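Citrinin polyketide synthase (Monascus purpureus, PDB 5MPT) is a non-reducing fungal polyketide synthase that makes the keto-aldehyde precursor of the mycotoxin citrinin, here represented by its C-methyltransferase domain. Local coordinates at residues H139-L144 against D324-L329. Residues are numbered along the deposited sequence; the frame is centred on the assembly and turned at random.
Sequences HKLTSL and DFIFGL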
ATOM      1  N   HIS A 139     -11.578   8.018  -2.524  1.00 22.53           N
ATOM      2  CA  HIS A 139     -12.821   8.080  -3.293  1.00 22.55           C
ATOM      3  C   HIS A 139     -12.693   9.039  -4.465  1.00 23.50           C
ATOM      4  O   HIS A 139     -13.183   8.751  -5.568  1.00 26.23           O
ATOM      5  CB  HIS A 139     -13.944   8.456  -2.331  1.00 24.31           C
ATOM      6  CG  HIS A 139     -14.114   7.441  -1.259  1.00 22.95           C
ATOM      7  ND1 HIS A 139     -14.539   7.750   0.019  1.00 22.50           N
ATOM      8  CD2 HIS A 139     -13.842   6.117  -1.256  1.00 22.91           C
ATOM      9  CE1 HIS A 139     -14.566   6.646   0.740  1.00 22.74           C
ATOM     10  NE2 HIS A 139     -14.127   5.644   0.000  1.00 23.72           N
ATOM     11  N   LYS A 140     -12.024  10.172  -4.252  1.00 22.45           N
ATOM     12  CA  LYS A 140     -11.716  11.058  -5.362  1.00 23.33           C
ATOM     13  C   LYS A 140     -10.819  10.355  -6.373  1.00 24.73           C
ATOM     14  O   LYS A 140     -11.029  10.487  -7.590  1.00 27.30           O
ATOM     15  CB  LYS A 140     -11.041  12.332  -4.857  1.00 25.53           C
ATOM     16  CG  LYS A 140     -11.867  13.200  -3.931  1.00 28.59           C
ATOM     17  CD  LYS A 140     -11.075  14.461  -3.573  1.00 32.63           C
ATOM     18  CE  LYS A 140     -11.800  15.363  -2.599  1.00 41.72           C
ATOM     19  NZ  LYS A 140     -10.829  16.318  -1.960  1.00 49.70           N
ATOM     20  N   LEU A 141      -9.805   9.621  -5.897  1.00 25.18           N
ATOM     21  CA  LEU A 141      -8.949   8.884  -6.817  1.00 23.06           C
ATOM     22  C   LEU A 141      -9.749   7.838  -7.577  1.00 23.46           C
ATOM     23  O   LEU A 141      -9.495   7.590  -8.763  1.00 25.51           O
ATOM     24  CB  LEU A 141      -7.796   8.229  -6.066  1.00 23.07           C
ATOM     25  CG  LEU A 141      -6.585   7.763  -6.888  1.00 24.71           C
ATOM     26  CD1 LEU A 141      -5.923   8.929  -7.589  1.00 26.24           C
ATOM     27  CD2 LEU A 141      -5.629   7.062  -5.964  1.00 25.02           C
ATOM     28  N   THR A 142     -10.705   7.199  -6.902  1.00 25.50           N
ATOM     29  CA  THR A 142     -11.533   6.190  -7.555  1.00 25.32           C
ATOM     30  C   THR A 142     -12.275   6.781  -8.760  1.00 24.59           C
ATOM     31  O   THR A 142     -12.324   6.176  -9.851  1.00 24.47           O
ATOM     32  CB  THR A 142     -12.506   5.617  -6.522  1.00 25.42           C
ATOM     33  OG1 THR A 142     -11.775   4.826  -5.573  1.00 24.63           O
ATOM     34  CG2 THR A 142     -13.592   4.756  -7.186  1.00 24.08           C
ATOM     35  N   SER A 143     -12.780   8.001  -8.622  1.00 24.30           N
ATOM     36  CA  SER A 143     -13.471   8.587  -9.761  1.00 26.31           C
ATOM     37  C   SER A 143     -12.523   9.194 -10.794  1.00 25.92           C
ATOM     38  O   SER A 143     -12.870   9.237 -11.990  1.00 25.63           O
ATOM     39  CB  SER A 143     -14.481   9.624  -9.271  1.00 28.14           C
ATOM     40  OG  SER A 143     -15.636   8.956  -8.808  1.00 29.85           O
ATOM     41  N   LEU A 144     -11.332   9.634 -10.372  1.00 27.72           N
ATOM     42  CA  LEU A 144     -10.359  10.218 -11.296  1.00 28.36           C
ATOM     43  C   LEU A 144      -9.983   9.229 -12.393  1.00 26.56           C
ATOM     44  O   LEU A 144     -10.040   9.550 -13.597  1.00 26.66           O
ATOM     45  CB  LEU A 144      -9.117  10.678 -10.519  1.00 30.07           C
ATOM     46  CG  LEU A 144      -8.004  11.401 -11.296  1.00 34.50           C
ATOM     47  CD1 LEU A 144      -7.042  12.106 -10.342  1.00 34.42           C
ATOM     48  CD2 LEU A 144      -7.182  10.461 -12.141  1.00 38.83           C
ATOM     49  N   ASP A 324      -7.456  -2.291  -5.997  1.00 22.56           N
ATOM     50  CA  ASP A 324      -7.312  -3.002  -7.266  1.00 23.00           C
ATOM     51  C   ASP A 324      -7.840  -2.187  -8.437  1.00 21.02           C
ATOM     52  O   ASP A 324      -7.242  -2.164  -9.513  1.00 23.97           O
ATOM     53  CB  ASP A 324      -8.031  -4.343  -7.207  1.00 26.43           C
ATOM     54  CG  ASP A 324      -7.206  -5.394  -6.520  1.00 30.37           C
ATOM     55  OD1 ASP A 324      -6.024  -5.495  -6.892  1.00 31.67           O
ATOM     56  OD2 ASP A 324      -7.729  -6.106  -5.637  1.00 30.94           O
ATOM     57  N   PHE A 325      -8.986  -1.544  -8.264  1.00 21.69           N
ATOM     58  CA  PHE A 325      -9.641  -0.861  -9.377  1.00 22.75           C
ATOM     59  C   PHE A 325      -8.760   0.240  -9.945  1.00 24.58           C
ATOM     60  O   PHE A 325      -8.725   0.459 -11.163  1.00 26.07           O
ATOM     61  CB  PHE A 325     -10.961  -0.284  -8.894  1.00 21.53           C
ATOM     62  CG  PHE A 325     -11.732   0.465  -9.943  1.00 23.49           C
ATOM     63  CD1 PHE A 325     -12.159  -0.162 -11.103  1.00 25.63           C
ATOM     64  CD2 PHE A 325     -12.041   1.810  -9.778  1.00 24.09           C
ATOM     65  CE1 PHE A 325     -12.878   0.533 -12.050  1.00 25.96           C
ATOM     66  CE2 PHE A 325     -12.771   2.503 -10.728  1.00 24.60           C
ATOM     67  CZ  PHE A 325     -13.151   1.864 -11.881  1.00 25.06           C
ATOM     68  N   ILE A 326      -8.039   0.943  -9.076  1.00 24.94           N
ATOM     69  CA  ILE A 326      -7.173   2.040  -9.492  1.00 25.54           C
ATOM     70  C   ILE A 326      -5.799   1.539  -9.865  1.00 26.46           C
ATOM     71  O   ILE A 326      -5.304   1.808 -10.956  1.00 25.73           O
ATOM     72  CB  ILE A 326      -7.024   3.078  -8.377  1.00 22.76           C
ATOM     73  CG1 ILE A 326      -8.395   3.637  -8.018  1.00 23.38           C
ATOM     74  CG2 ILE A 326      -6.037   4.179  -8.793  1.00 23.29           C
ATOM     75  CD1 ILE A 326      -8.430   4.469  -6.761  1.00 25.11           C
ATOM     76  N   PHE A 327      -5.129   0.904  -8.911  1.00 27.25           N
ATOM     77  CA  PHE A 327      -3.747   0.526  -9.136  1.00 24.77           C
ATOM     78  C   PHE A 327      -3.619  -0.592 -10.141  1.00 25.01           C
ATOM     79  O   PHE A 327      -2.569  -0.708 -10.790  1.00 24.57           O
ATOM     80  CB  PHE A 327      -3.099   0.150  -7.807  1.00 23.08           C
ATOM     81  CG  PHE A 327      -2.845   1.333  -6.921  1.00 26.71           C
ATOM     82  CD1 PHE A 327      -3.803   1.783  -6.039  1.00 26.35           C
ATOM     83  CD2 PHE A 327      -1.615   1.976  -6.951  1.00 31.05           C
ATOM     84  CE1 PHE A 327      -3.572   2.888  -5.228  1.00 28.87           C
ATOM     85  CE2 PHE A 327      -1.364   3.066  -6.119  1.00 32.86           C
ATOM     86  CZ  PHE A 327      -2.335   3.521  -5.268  1.00 31.25           C
ATOM     87  N   GLY A 328      -4.678  -1.373 -10.345  1.00 26.14           N
ATOM     88  CA  GLY A 328      -4.602  -2.418 -11.327  1.00 26.14           C
ATOM     89  C   GLY A 328      -4.416  -1.904 -12.735  1.00 27.52           C
ATOM     90  O   GLY A 328      -4.029  -2.682 -13.612  1.00 29.30           O
ATOM     91  N   LEU A 329      -4.629  -0.606 -12.959  1.00 25.66           N
ATOM     92  CA  LEU A 329      -4.377   0.024 -14.246  1.00 25.33           C
ATOM     93  C   LEU A 329      -2.897   0.270 -14.506  1.00 26.47           C
ATOM     94  O   LEU A 329      -2.552   0.665 -15.633  1.00 30.18           O
ATOM     95  CB  LEU A 329      -5.073   1.377 -14.339  1.00 25.18           C
ATOM     96  CG  LEU A 329      -6.592   1.434 -14.400  1.00 29.54           C
ATOM     97  CD1 LEU A 329      -7.029   2.863 -14.265  1.00 28.20           C
ATOM     98  CD2 LEU A 329      -7.055   0.852 -15.725  1.00 34.44           C
TER
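Ile326 sets out toward helix 136-146, and its CD1 ends against the backbone between Leu141 and Thr142; it has the largest share of the contact, meeting both of these residues. Its CG1 lies anti to the carbonyl carbon (chi1 -60°) and the chain runs on extended (chi2 169°), which carries CD1 right up to the other helix. There CD1 sits 3.6 Å from Thr142 N and 3.7 Å from Leu141 C, so the methyl rests on the peptide link itself.

The apolar part continues on one side of that methyl with Leu141. With CG anti to the backbone N (chi1 -163°), Leu141 swings its branch toward Ile326; its CG comes 3.8 Å from Ile326 CD1, while its CD2 lies between 3.9 and 4.1 Å from both Ile326 CD1 and Ile326 CG2.

Thr142 meets the same methyl with its hydroxyl: OG1 is 3.6 Å from Ile326 CD1, the two side chains crossing at about a right angle. No hydrogen bond spans the segments, and this buried OG1 is instead satisfied within its own helix by Glu138 O.

Phe325 adds an aromatic edge. Its CE2 lies 3.8 Å from Thr142 O, which sits near the ring plane, a van der Waals approach in which the polarised ring C-H probably suits the carbonyl. The ring also stacks with Phe149 and touches Cys52 and Ile56 of helix 40-62.

This is buried helix-to-helix packing, joining helix 136-146 to helix 321-327, which follows strand 309-316 of the central sheet. Leu141 lies about 7 Å, side chain to side chain, from the active-site Tyr177, so the contact ties the helical part of the chain to the Rossmann-like methyltransferase fold close to its catalytic site.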